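Methylenetetrahydrofolate--tRNA-(uracil-5-)-methyltransferase TrmFO (Thermus thermophilus, PDB 3G5S) catalyses the folate- and FAD-dependent methylation of uridine 54 in tRNA to 5-methyluridine, with NADH or NADPH as reductant. Local coordinates at residues T19-L23 with N432-P436; N188-T192 with M292-L296; L203-H209 with G280-E285; P370-M374 with A395-P401. One frame throughout, in Å; residues are numbered along the deposited sequence.

How the interactions relate
Along the chain, interaction 1 encloses the other three. It ties helix 11-22 of the Rossmann-type region to the last modelled residues. Interactions 2 and 3 lie on the other side of the chain's centre, about 51 and 45 Å from interaction 1 between centres. Their centres are about 19 Å apart, and 3 is nested within the loop closed by 2. Interaction 2 lies at the start of helix 193-205 and past the end of helix 283-290, interaction 3 at their other ends. Interaction 4, its centre about 24 Å from that of interaction 1, joins the turn into helix 374-384 to the loop before helix 409-429. The segment after helix 409-429 packs back on the helix following the predicted FAD-binding loop.

Interaction 1 (T19-L23 with N432-P436); sequences TLLRL and NPPLP
The last turn of helix 11-22 meets the extended, proline-rich last modelled residues 432-436. Residues 19-22 are helical, and Leu23 is the first residue to leave helical angles (-90/9). Its N is still bonded to Thr19 O at 3.2 Å. The partner segment has a cis peptide before Pro433 and then extended angles from Pro433 to Leu435. The CA atoms come nearest at Leu23 and Leu435, 6.6 Å apart.

Leu435 (chi1 m, chi2 t) is central. Its CD2 lies 4.1 Å from Leu23 CD2 and 3.9 Å from Arg22 NH1, over one face of the guanidinium. Leu23 (m, t) also sets its CD2 3.6 Å from Pro434 O and 4.2 Å from Pro436 CD. Leu23 also touches Leu355 and Ala358 of helix 343-361. Helix 11-22 follows the glycine-rich loop Gly8 to Gly13, predicted to bind FAD, as in Rossmann-type dinucleotide folds. This segment near the C terminus packs at the end of the helix remote from that loop, at the protein surface.

Arg22 (chi1 m, chi2 t, chi3 m) points its CB toward 432-436. Its NH2 bonds to Ala74 O. Its NH1 gives a hydrogen bond to a water at 3.0 Å, and that water donates to Pro436 O at 2.8 Å. Arg22 O rests 3.4 Å from Pro436 CG.

Interaction 2 (N188-T192 with M292-L296); sequences NCPMT and MIPGL
A tight turn packs on strand 187-191, the second strand of the antiparallel sheet. Residues 188-191 are the end of this strand, with extended angles, and pair with strand 258-264 through Cys189 to Val260 and Met191 to Ala258. Thr192 then caps helix 193-205. The other segment is a type II beta turn from Ile293 to Leu296, closed by Leu296 N to Ile293 O at 2.8 Å. Gly295 takes phi/psi 98/-25, where a CB would jam against the preceding carbonyl. The CA atoms are nearest at Cys189 and Pro294, 5.9 Å apart.

Pro294 is the bump. Its ring (C-gamma exo) points toward the strand and enters the hollow between Cys189 and Met191, which flank Pro190 along the strand. Pro294 CG reaches Pro190 O at 3.5 Å, and Pro294 CD meets Met191 CE at 3.8 Å. Met191, a selenomethionine with chi1 t, chi2 t and chi3 m, brings its CE up to the CD edge of the ring. The same CE is 4.1 Å from Ile293 CG2. Cys189 (chi1 m) sets its CB 3.8 Å from Ile293 CG2 and 3.2 Å from Pro294 O. Ile293 also leans on Val260 and on Phe199 of helix 193-205, so the turn sits where sheet and helix meet.

The two segments share no direct hydrogen bond. Apolar side chains and close carbonyl-to-carbon approaches make the contact, so its specificity rests on shape.

Interaction 3 (L203-H209 with G280-E285); sequences LLEAQRH and GLKWPE
Ala206 is the first residue off helical angles, and 206-209 run extended beside 280-282. In the second segment, Gly280 O accepts from His209 N at 2.9 Å, and its N is held by Glu227.

Leu281 follows, its CA 3.9 Å from Arg208 CA. Its side chain (m, t) packs against Ala206 and Leu203, with Leu281 CD2 at 3.7 Å from Ala206 CB and Leu281 CD1 at 4.1 Å from Leu203 CD2. Leu281 CD2 also lies over one face of the Arg208 guanidinium. That group turns back to its own segment, where Arg208 NH2 bonds to Ala206 O at 2.7 Å.

Lys282, the N-cap residue of helix 283-290, donates its N to Gln207 O at 3.0 Å. This bond and the one at Gly280 flank Arg208 and Leu281, a single antiparallel bridge with that pair in the non-hydrogen-bonded position. It joins the exit of helix 193-205 to the entry of helix 283-290, and helix 226-231 covers Leu203 and Leu281. Lys282 CG makes a CH-pi contact with the His209 ring, 4.0 Å from the centroid.

Trp283 receives the edge of His209 on its five-membered ring, in an offset edge-to-face pair at 88°, centroids 5.9 Å apart. A water lies 2.9 Å from both His209 NE2 and Trp283 N. Glu285 (m, m) takes Gln207 N on OE2 at 2.9 Å, while its OE1 forms a salt bridge with Arg288.

Interaction 4 (P370-M374 with A395-P401); sequences PEESM and ANWGLVP
The turn that leads into helix 374-384 packs on the loop 395-401, between that helix and helix 409-429. Pro370 starts a type I beta turn that runs to Ser373, with Ser373 N on Pro370 O at 3.0 Å. Glu371 and Glu372 hold the helical angles of the turn (-58/-27 and -74/-23).

Glu371 (chi1 p, chi2 t) lies alongside Pro401, with Glu371 CD at 3.8 Å from Pro401 CG. Its carbonyl O is 3.4 Å from Val400 CG1 and 3.5 Å from Pro401 CD. A water lies 2.8 Å from Glu371 O and 2.7 Å from Leu399 O, between the two carbonyls. The backbones come nearest at Glu372 CA and Val400 CA, 5.2 Å apart. Glu372 O is 3.6 Å from Val400 CG1.

Ser373 (chi1 p) is the N-cap of helix 374-384. Its OG donates to Pro370 O at 2.8 Å and accepts from Gly376 N. Met374, a selenomethionine with chi1 t, chi2 p and chi3 p, buries most here. Its SE is 3.4 Å from Asn396 O and 4.0 Å from Leu399 CD1. Its CE is 3.6 Å from Trp397 CE3 and 4.1 Å from Val400 CG1, and its CG is 3.9 Å from Ala395 CB. Helix 63-74 adds Ala63 and Leu66 to this pocket, and Trp397 NE1 bonds to Thr61 O.

The segments touch without a direct hydrogen bond, so the contact depends mainly on the fit of the Met374 side chain among Ala395, Trp397, Leu399 and Val400.

Interaction 1 (T19-L23 with N432-P436)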
loop_
_atom_site.group_PDB
_atom_site.type_symbol
_atom_site.label_atom_id
_atom_site.label_comp_id
_atom_site.label_asym_id
_atom_site.label_seq_id
_atom_site.Cartn_x
_atom_site.Cartn_y
_atom_site.Cartn_z
ATOM N N THR A 19 0.535 19.836 -5.396
ATOM C CA THR A 19 -0.629 19.780 -6.267
ATOM C C THR A 19 -1.557 20.972 -6.016
ATOM O O THR A 19 -2.022 21.633 -6.949
ATOM C CB THR A 19 -1.392 18.456 -6.074
ATOM O OG1 THR A 19 -0.482 17.353 -6.168
ATOM C CG2 THR A 19 -2.467 18.295 -7.131
ATOM N N LEU A 20 -1.816 21.242 -4.742
ATOM C CA LEU A 20 -2.605 22.398 -4.362
ATOM C C LEU A 20 -1.982 23.689 -4.898
ATOM O O LEU A 20 -2.665 24.520 -5.504
ATOM C CB LEU A 20 -2.724 22.437 -2.844
ATOM C CG LEU A 20 -3.743 21.458 -2.257
ATOM C CD1 LEU A 20 -3.290 20.917 -0.907
ATOM C CD2 LEU A 20 -5.096 22.126 -2.132
ATOM N N LEU A 21 -0.683 23.851 -4.678
ATOM C CA LEU A 21 0.013 25.063 -5.090
ATOM C C LEU A 21 -0.048 25.259 -6.605
ATOM O O LEU A 21 -0.254 26.376 -7.085
ATOM C CB LEU A 21 1.461 25.043 -4.598
ATOM C CG LEU A 21 1.630 25.022 -3.075
ATOM C CD1 LEU A 21 3.064 24.694 -2.689
ATOM C CD2 LEU A 21 1.190 26.350 -2.461
ATOM N N ARG A 22 0.129 24.168 -7.352
ATOM C CA ARG A 22 0.087 24.204 -8.817
ATOM C C ARG A 22 -1.259 24.687 -9.328
ATOM O O ARG A 22 -1.344 25.300 -10.395
ATOM C CB ARG A 22 0.367 22.813 -9.420
ATOM C CG ARG A 22 1.752 22.263 -9.152
ATOM C CD ARG A 22 2.108 21.157 -10.117
ATOM N NE ARG A 22 1.650 19.815 -9.755
ATOM C CZ ARG A 22 1.245 18.916 -10.655
ATOM N NH1 ARG A 22 1.183 19.255 -11.930
ATOM N NH2 ARG A 22 0.866 17.703 -10.289
ATOM N N LEU A 23 -2.310 24.368 -8.579
ATOM C CA LEU A 23 -3.663 24.775 -8.931
ATOM C C LEU A 23 -4.042 26.131 -8.328
ATOM O O LEU A 23 -5.195 26.553 -8.403
ATOM C CB LEU A 23 -4.667 23.685 -8.535
ATOM C CG LEU A 23 -4.539 22.410 -9.384
ATOM C CD1 LEU A 23 -5.320 21.276 -8.748
ATOM C CD2 LEU A 23 -4.991 22.647 -10.816
ATOM N N ASN A 432 -10.726 19.560 -15.440
ATOM C CA ASN A 432 -11.019 20.984 -15.538
ATOM C C ASN A 432 -11.330 21.527 -14.149
ATOM O O ASN A 432 -12.324 21.129 -13.536
ATOM C CB ASN A 432 -12.201 21.217 -16.476
ATOM C CG ASN A 432 -12.394 22.676 -16.815
ATOM O OD1 ASN A 432 -11.690 23.544 -16.299
ATOM N ND2 ASN A 432 -13.351 22.957 -17.689
ATOM N N PRO A 433 -10.483 22.440 -13.638
ATOM C CA PRO A 433 -9.325 23.052 -14.303
ATOM C C PRO A 433 -8.201 22.051 -14.539
ATOM O O PRO A 433 -8.065 21.084 -13.790
ATOM C CB PRO A 433 -8.862 24.092 -13.277
ATOM C CG PRO A 433 -9.271 23.497 -11.974
ATOM C CD PRO A 433 -10.639 22.962 -12.271
ATOM N N PRO A 434 -7.392 22.281 -15.579
ATOM C CA PRO A 434 -6.279 21.383 -15.887
ATOM C C PRO A 434 -5.094 21.678 -14.982
ATOM O O PRO A 434 -4.978 22.778 -14.443
ATOM C CB PRO A 434 -5.924 21.774 -17.323
ATOM C CG PRO A 434 -6.270 23.233 -17.374
ATOM C CD PRO A 434 -7.572 23.302 -16.627
ATOM N N LEU A 435 -4.224 20.691 -14.811
ATOM C CA LEU A 435 -2.936 20.935 -14.192
ATOM C C LEU A 435 -2.116 21.733 -15.194
ATOM O O LEU A 435 -1.917 21.297 -16.324
ATOM C CB LEU A 435 -2.254 19.614 -13.851
ATOM C CG LEU A 435 -2.997 18.802 -12.786
ATOM C CD1 LEU A 435 -2.691 17.321 -12.926
ATOM C CD2 LEU A 435 -2.675 19.306 -11.382
ATOM N N PRO A 436 -1.654 22.923 -14.792
ATOM C CA PRO A 436 -1.004 23.844 -15.731
ATOM C C PRO A 436 0.365 23.346 -16.186
ATOM O O PRO A 436 0.902 22.412 -15.594
ATOM C CB PRO A 436 -0.855 25.133 -14.913
ATOM C CG PRO A 436 -1.791 24.975 -13.746
ATOM C CD PRO A 436 -1.801 23.514 -13.454
HETATM O O HOH W 1 1.145 22.126 -12.836
#

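Interaction 2 (N188-T192 with M292-L296)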
loop_
_atom_site.group_PDB
_atom_site.type_symbol
_atom_site.label_atom_id
_atom_site.label_comp_id
_atom_site.label_asym_id
_atom_site.label_seq_id
_atom_site.Cartn_x
_atom_site.Cartn_y
_atom_site.Cartn_z
ATOM N N ASN A 188 -9.449 -23.691 0.241
ATOM C CA ASN A 188 -8.681 -24.514 1.161
ATOM C C ASN A 188 -7.720 -25.396 0.388
ATOM O O ASN A 188 -8.131 -26.094 -0.530
ATOM C CB ASN A 188 -9.627 -25.375 1.992
ATOM C CG ASN A 188 -10.617 -24.546 2.774
ATOM O OD1 ASN A 188 -10.286 -24.008 3.827
ATOM N ND2 ASN A 188 -11.834 -24.417 2.252
ATOM N N CYS A 189 -6.447 -25.352 0.759
ATOM C CA CYS A 189 -5.410 -26.158 0.129
ATOM C C CYS A 189 -4.999 -27.252 1.105
ATOM O O CYS A 189 -4.194 -27.001 2.004
ATOM C CB CYS A 189 -4.192 -25.291 -0.191
ATOM S SG CYS A 189 -4.523 -23.861 -1.239
ATOM N N PRO A 190 -5.567 -28.461 0.956
ATOM C CA PRO A 190 -5.239 -29.522 1.910
ATOM C C PRO A 190 -3.849 -30.115 1.698
ATOM O O PRO A 190 -3.345 -30.187 0.569
ATOM C CB PRO A 190 -6.320 -30.572 1.654
ATOM C CG PRO A 190 -6.738 -30.359 0.241
ATOM C CD PRO A 190 -6.587 -28.883 -0.023
HETATM N N MSE A 191 -3.268 -30.575 2.799
HETATM C CA MSE A 191 -1.905 -31.060 2.853
HETATM C C MSE A 191 -1.880 -32.369 3.623
HETATM O O MSE A 191 -2.636 -32.537 4.584
HETATM C CB MSE A 191 -1.065 -30.045 3.607
HETATM C CG MSE A 191 0.354 -30.004 3.181
HETATM SE SE MSE A 191 1.127 -28.416 3.905
HETATM C CE MSE A 191 0.001 -27.127 3.108
ATOM N N THR A 192 -1.011 -33.288 3.212
ATOM C CA THR A 192 -0.784 -34.500 3.983
ATOM C C THR A 192 0.195 -34.191 5.107
ATOM O O THR A 192 0.820 -33.129 5.137
ATOM C CB THR A 192 -0.146 -35.602 3.130
ATOM O OG1 THR A 192 1.131 -35.147 2.667
ATOM C CG2 THR A 192 -1.034 -35.956 1.943
HETATM N N MSE A 292 5.467 -24.385 -2.077
HETATM C CA MSE A 292 5.394 -25.730 -1.507
HETATM C C MSE A 292 3.969 -26.124 -1.121
HETATM O O MSE A 292 3.718 -27.271 -0.772
HETATM C CB MSE A 292 6.280 -25.841 -0.268
HETATM C CG MSE A 292 7.751 -25.636 -0.532
HETATM SE SE MSE A 292 8.785 -25.838 1.091
HETATM C CE MSE A 292 10.545 -25.493 0.333
ATOM N N ILE A 293 3.043 -25.172 -1.158
ATOM C CA ILE A 293 1.665 -25.433 -0.753
ATOM C C ILE A 293 0.890 -25.980 -1.943
ATOM O O ILE A 293 0.906 -25.376 -3.010
ATOM C CB ILE A 293 0.994 -24.141 -0.249
ATOM C CG1 ILE A 293 1.744 -23.602 0.974
ATOM C CG2 ILE A 293 -0.483 -24.380 0.049
ATOM C CD1 ILE A 293 1.376 -22.168 1.334
ATOM N N PRO A 294 0.219 -27.132 -1.776
ATOM C CA PRO A 294 -0.558 -27.681 -2.893
ATOM C C PRO A 294 -1.541 -26.658 -3.449
ATOM O O PRO A 294 -2.278 -26.022 -2.690
ATOM C CB PRO A 294 -1.306 -28.854 -2.256
ATOM C CG PRO A 294 -0.446 -29.269 -1.110
ATOM C CD PRO A 294 0.155 -27.993 -0.581
ATOM N N GLY A 295 -1.537 -26.502 -4.771
ATOM C CA GLY A 295 -2.349 -25.500 -5.434
ATOM C C GLY A 295 -1.580 -24.232 -5.762
ATOM O O GLY A 295 -1.936 -23.509 -6.693
ATOM N N LEU A 296 -0.516 -23.970 -5.010
ATOM C CA LEU A 296 0.230 -22.727 -5.148
ATOM C C LEU A 296 1.615 -22.923 -5.769
ATOM O O LEU A 296 2.454 -22.021 -5.718
ATOM C CB LEU A 296 0.341 -22.022 -3.788
ATOM C CG LEU A 296 -0.994 -21.746 -3.088
ATOM C CD1 LEU A 296 -0.770 -20.970 -1.798
ATOM C CD2 LEU A 296 -1.963 -20.990 -3.991
#

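Interaction 3 (L203-H209 with G280-E285)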
loop_
_atom_site.group_PDB
_atom_site.type_symbol
_atom_site.label_atom_id
_atom_site.label_comp_id
_atom_site.label_asym_id
_atom_site.label_seq_id
_atom_site.Cartn_x
_atom_site.Cartn_y
_atom_site.Cartn_z
ATOM N N LEU A 203 10.106 -23.673 7.073
ATOM C CA LEU A 203 9.851 -22.455 7.837
ATOM C C LEU A 203 10.906 -22.232 8.914
ATOM O O LEU A 203 11.282 -21.095 9.200
ATOM C CB LEU A 203 8.469 -22.503 8.485
ATOM C CG LEU A 203 7.286 -22.116 7.602
ATOM C CD1 LEU A 203 5.984 -22.412 8.327
ATOM C CD2 LEU A 203 7.362 -20.642 7.206
ATOM N N LEU A 204 11.372 -23.315 9.523
ATOM C CA LEU A 204 12.343 -23.205 10.607
ATOM C C LEU A 204 13.615 -22.495 10.150
ATOM O O LEU A 204 14.206 -21.719 10.901
ATOM C CB LEU A 204 12.688 -24.585 11.178
ATOM C CG LEU A 204 11.562 -25.338 11.890
ATOM C CD1 LEU A 204 12.055 -26.698 12.370
ATOM C CD2 LEU A 204 11.016 -24.525 13.049
ATOM N N GLU A 205 14.017 -22.745 8.908
ATOM C CA GLU A 205 15.315 -22.289 8.422
ATOM C C GLU A 205 15.264 -21.065 7.509
ATOM O O GLU A 205 16.298 -20.467 7.207
ATOM C CB GLU A 205 16.025 -23.431 7.694
ATOM C CG GLU A 205 16.325 -24.635 8.570
ATOM C CD GLU A 205 16.949 -25.777 7.790
ATOM O OE1 GLU A 205 16.869 -25.763 6.543
ATOM O OE2 GLU A 205 17.518 -26.691 8.424
ATOM N N ALA A 206 14.068 -20.698 7.064
ATOM C CA ALA A 206 13.916 -19.614 6.098
ATOM C C ALA A 206 14.487 -18.288 6.599
ATOM O O ALA A 206 14.362 -17.953 7.777
ATOM C CB ALA A 206 12.459 -19.455 5.723
ATOM N N GLN A 207 15.105 -17.531 5.696
ATOM C CA GLN A 207 15.678 -16.235 6.049
ATOM C C GLN A 207 14.594 -15.192 6.306
ATOM O O GLN A 207 13.636 -15.064 5.540
ATOM C CB GLN A 207 16.637 -15.749 4.957
ATOM C CG GLN A 207 17.922 -16.555 4.856
ATOM C CD GLN A 207 19.002 -15.833 4.074
ATOM O OE1 GLN A 207 18.718 -14.933 3.282
ATOM N NE2 GLN A 207 20.253 -16.222 4.296
ATOM N N ARG A 208 14.750 -14.444 7.392
ATOM C CA ARG A 208 13.760 -13.441 7.764
ATOM C C ARG A 208 14.391 -12.075 8.000
ATOM O O ARG A 208 15.576 -11.974 8.321
ATOM C CB ARG A 208 12.998 -13.888 9.011
ATOM C CG ARG A 208 13.878 -14.091 10.230
ATOM C CD ARG A 208 13.381 -15.255 11.065
ATOM N NE ARG A 208 13.404 -16.501 10.302
ATOM C CZ ARG A 208 12.784 -17.618 10.673
ATOM N NH1 ARG A 208 12.087 -17.646 11.800
ATOM N NH2 ARG A 208 12.856 -18.703 9.914
ATOM N N HIS A 209 13.592 -11.026 7.835
ATOM C CA HIS A 209 14.053 -9.671 8.107
ATOM C C HIS A 209 14.190 -9.448 9.603
ATOM O O HIS A 209 13.522 -10.101 10.405
ATOM C CB HIS A 209 13.087 -8.637 7.524
ATOM C CG HIS A 209 13.031 -8.635 6.030
ATOM N ND1 HIS A 209 14.068 -8.172 5.247
ATOM C CD2 HIS A 209 12.060 -9.029 5.173
ATOM C CE1 HIS A 209 13.739 -8.288 3.972
ATOM N NE2 HIS A 209 12.525 -8.804 3.901
ATOM N N GLY A 280 7.443 -12.093 8.557
ATOM C CA GLY A 280 8.534 -11.161 8.352
ATOM C C GLY A 280 9.639 -11.759 7.502
ATOM O O GLY A 280 10.744 -11.231 7.455
ATOM N N LEU A 281 9.343 -12.868 6.836
ATOM C CA LEU A 281 10.332 -13.529 5.992
ATOM C C LEU A 281 10.760 -12.650 4.825
ATOM O O LEU A 281 9.982 -11.837 4.329
ATOM C CB LEU A 281 9.770 -14.835 5.447
ATOM C CG LEU A 281 9.621 -15.979 6.455
ATOM C CD1 LEU A 281 8.982 -17.185 5.794
ATOM C CD2 LEU A 281 10.968 -16.352 7.070
ATOM N N LYS A 282 11.999 -12.823 4.380
ATOM C CA LYS A 282 12.455 -12.160 3.164
ATOM C C LYS A 282 11.593 -12.631 2.006
ATOM O O LYS A 282 11.124 -13.765 1.993
ATOM C CB LYS A 282 13.929 -12.461 2.901
ATOM C CG LYS A 282 14.834 -12.025 4.034
ATOM C CD LYS A 282 16.293 -12.027 3.625
ATOM C CE LYS A 282 17.168 -11.578 4.781
ATOM N NZ LYS A 282 18.551 -11.236 4.345
ATOM N N TRP A 283 11.382 -11.759 1.032
ATOM C CA TRP A 283 10.414 -12.046 -0.013
ATOM C C TRP A 283 10.758 -13.287 -0.862
ATOM O O TRP A 283 9.878 -14.093 -1.138
ATOM C CB TRP A 283 10.139 -10.778 -0.828
ATOM C CG TRP A 283 9.474 -9.707 0.024
ATOM C CD1 TRP A 283 9.245 -9.757 1.374
ATOM C CD2 TRP A 283 8.984 -8.435 -0.413
ATOM N NE1 TRP A 283 8.626 -8.606 1.797
ATOM C CE2 TRP A 283 8.456 -7.779 0.722
ATOM C CE3 TRP A 283 8.931 -7.793 -1.650
ATOM C CZ2 TRP A 283 7.880 -6.512 0.648
ATOM C CZ3 TRP A 283 8.359 -6.533 -1.716
ATOM C CH2 TRP A 283 7.845 -5.908 -0.575
ATOM N N PRO A 284 12.037 -13.466 -1.249
ATOM C CA PRO A 284 12.337 -14.691 -2.006
ATOM C C PRO A 284 12.057 -15.958 -1.198
ATOM O O PRO A 284 11.691 -16.988 -1.766
ATOM C CB PRO A 284 13.835 -14.562 -2.298
ATOM C CG PRO A 284 14.082 -13.078 -2.303
ATOM C CD PRO A 284 13.183 -12.542 -1.220
ATOM N N GLU A 285 12.220 -15.884 0.118
ATOM C CA GLU A 285 11.898 -17.024 0.971
ATOM C C GLU A 285 10.396 -17.277 1.018
ATOM O O GLU A 285 9.955 -18.422 0.997
ATOM C CB GLU A 285 12.447 -16.832 2.382
ATOM C CG GLU A 285 13.964 -16.778 2.442
ATOM C CD GLU A 285 14.621 -18.121 2.145
ATOM O OE1 GLU A 285 14.552 -18.605 0.992
ATOM O OE2 GLU A 285 15.216 -18.693 3.075
HETATM O O HOH W 2 12.897 -9.309 1.098
#

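Interaction 4 (P370-M374 with A395-P401)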
loop_
_atom_site.group_PDB
_atom_site.type_symbol
_atom_site.label_atom_id
_atom_site.label_comp_id
_atom_site.label_asym_id
_atom_site.label_seq_id
_atom_site.Cartn_x
_atom_site.Cartn_y
_atom_site.Cartn_z
ATOM N N PRO A 370 -8.876 6.124 -13.590
ATOM C CA PRO A 370 -9.589 4.901 -13.975
ATOM C C PRO A 370 -8.908 3.622 -13.489
ATOM O O PRO A 370 -7.714 3.624 -13.185
ATOM C CB PRO A 370 -9.568 4.955 -15.500
ATOM C CG PRO A 370 -8.390 5.790 -15.834
ATOM C CD PRO A 370 -8.249 6.797 -14.739
ATOM N N GLU A 371 -9.676 2.537 -13.445
ATOM C CA GLU A 371 -9.216 1.238 -12.955
ATOM C C GLU A 371 -8.001 0.685 -13.707
ATOM O O GLU A 371 -7.229 -0.095 -13.147
ATOM C CB GLU A 371 -10.367 0.217 -13.010
ATOM C CG GLU A 371 -10.942 0.012 -14.413
ATOM C CD GLU A 371 -11.947 -1.130 -14.498
ATOM O OE1 GLU A 371 -12.223 -1.763 -13.459
ATOM O OE2 GLU A 371 -12.455 -1.394 -15.609
ATOM N N GLU A 372 -7.845 1.070 -14.973
ATOM C CA GLU A 372 -6.724 0.589 -15.785
ATOM C C GLU A 372 -5.404 1.231 -15.396
ATOM O O GLU A 372 -4.344 0.683 -15.694
ATOM C CB GLU A 372 -6.967 0.837 -17.275
ATOM C CG GLU A 372 -8.087 0.018 -17.870
ATOM C CD GLU A 372 -9.464 0.489 -17.446
ATOM O OE1 GLU A 372 -9.597 1.647 -16.983
ATOM O OE2 GLU A 372 -10.420 -0.309 -17.596
ATOM N N SER A 373 -5.462 2.409 -14.780
ATOM C CA SER A 373 -4.243 3.066 -14.342
ATOM C C SER A 373 -3.811 2.471 -13.016
ATOM O O SER A 373 -4.635 1.960 -12.250
ATOM C CB SER A 373 -4.424 4.579 -14.230
ATOM O OG SER A 373 -5.247 4.951 -13.148
HETATM N N MSE A 374 -2.519 2.537 -12.739
HETATM C CA MSE A 374 -2.033 1.987 -11.482
HETATM C C MSE A 374 -2.524 2.821 -10.293
HETATM O O MSE A 374 -2.947 2.267 -9.277
HETATM C CB MSE A 374 -0.512 1.864 -11.484
HETATM C CG MSE A 374 0.061 1.128 -10.281
HETATM SE SE MSE A 374 -0.675 -0.668 -10.026
HETATM C CE MSE A 374 -0.228 -1.424 -11.752
ATOM N N ALA A 395 1.740 -0.934 -5.009
ATOM C CA ALA A 395 1.413 -1.107 -6.422
ATOM C C ALA A 395 1.784 -2.506 -6.912
ATOM O O ALA A 395 2.887 -2.980 -6.667
ATOM C CB ALA A 395 2.137 -0.071 -7.248
ATOM N N ASN A 396 0.860 -3.137 -7.622
ATOM C CA ASN A 396 1.087 -4.458 -8.194
ATOM C C ASN A 396 0.072 -4.691 -9.306
ATOM O O ASN A 396 -0.961 -4.015 -9.369
ATOM C CB ASN A 396 1.001 -5.557 -7.124
ATOM C CG ASN A 396 -0.391 -5.703 -6.554
ATOM O OD1 ASN A 396 -0.738 -5.067 -5.544
ATOM N ND2 ASN A 396 -1.211 -6.510 -7.202
ATOM N N TRP A 397 0.361 -5.651 -10.177
ATOM C CA TRP A 397 -0.483 -5.887 -11.338
ATOM C C TRP A 397 -1.854 -6.476 -11.023
ATOM O O TRP A 397 -2.733 -6.446 -11.870
ATOM C CB TRP A 397 0.243 -6.748 -12.369
ATOM C CG TRP A 397 1.407 -6.067 -13.010
ATOM C CD1 TRP A 397 2.705 -6.485 -12.996
ATOM C CD2 TRP A 397 1.378 -4.870 -13.806
ATOM N NE1 TRP A 397 3.489 -5.623 -13.725
ATOM C CE2 TRP A 397 2.699 -4.625 -14.232
ATOM C CE3 TRP A 397 0.368 -3.981 -14.189
ATOM C CZ2 TRP A 397 3.034 -3.523 -15.030
ATOM C CZ3 TRP A 397 0.701 -2.889 -14.982
ATOM C CH2 TRP A 397 2.021 -2.671 -15.393
ATOM N N GLY A 398 -2.052 -7.007 -9.819
ATOM C CA GLY A 398 -3.368 -7.492 -9.439
ATOM C C GLY A 398 -4.426 -6.405 -9.296
ATOM O O GLY A 398 -5.621 -6.706 -9.288
ATOM N N LEU A 399 -3.992 -5.149 -9.203
ATOM C CA LEU A 399 -4.891 -4.024 -8.947
ATOM C C LEU A 399 -5.651 -3.552 -10.179
ATOM O O LEU A 399 -6.638 -2.838 -10.050
ATOM C CB LEU A 399 -4.099 -2.844 -8.393
ATOM C CG LEU A 399 -3.451 -3.074 -7.035
ATOM C CD1 LEU A 399 -2.565 -1.905 -6.683
ATOM C CD2 LEU A 399 -4.481 -3.320 -5.939
ATOM N N VAL A 400 -5.171 -3.907 -11.369
ATOM C CA VAL A 400 -5.786 -3.455 -12.618
ATOM C C VAL A 400 -6.420 -4.645 -13.336
ATOM O O VAL A 400 -6.128 -5.794 -13.013
ATOM C CB VAL A 400 -4.766 -2.743 -13.541
ATOM C CG1 VAL A 400 -4.166 -1.523 -12.841
ATOM C CG2 VAL A 400 -3.678 -3.709 -14.001
ATOM N N PRO A 401 -7.304 -4.385 -14.312
ATOM C CA PRO A 401 -7.934 -5.514 -14.996
ATOM C C PRO A 401 -6.907 -6.344 -15.744
ATOM O O PRO A 401 -5.841 -5.855 -16.118
ATOM C CB PRO A 401 -8.886 -4.836 -15.987
ATOM C CG PRO A 401 -9.152 -3.499 -15.387
ATOM C CD PRO A 401 -7.859 -3.098 -14.761
HETATM O O HOH W 3 -8.605 -1.233 -10.982
#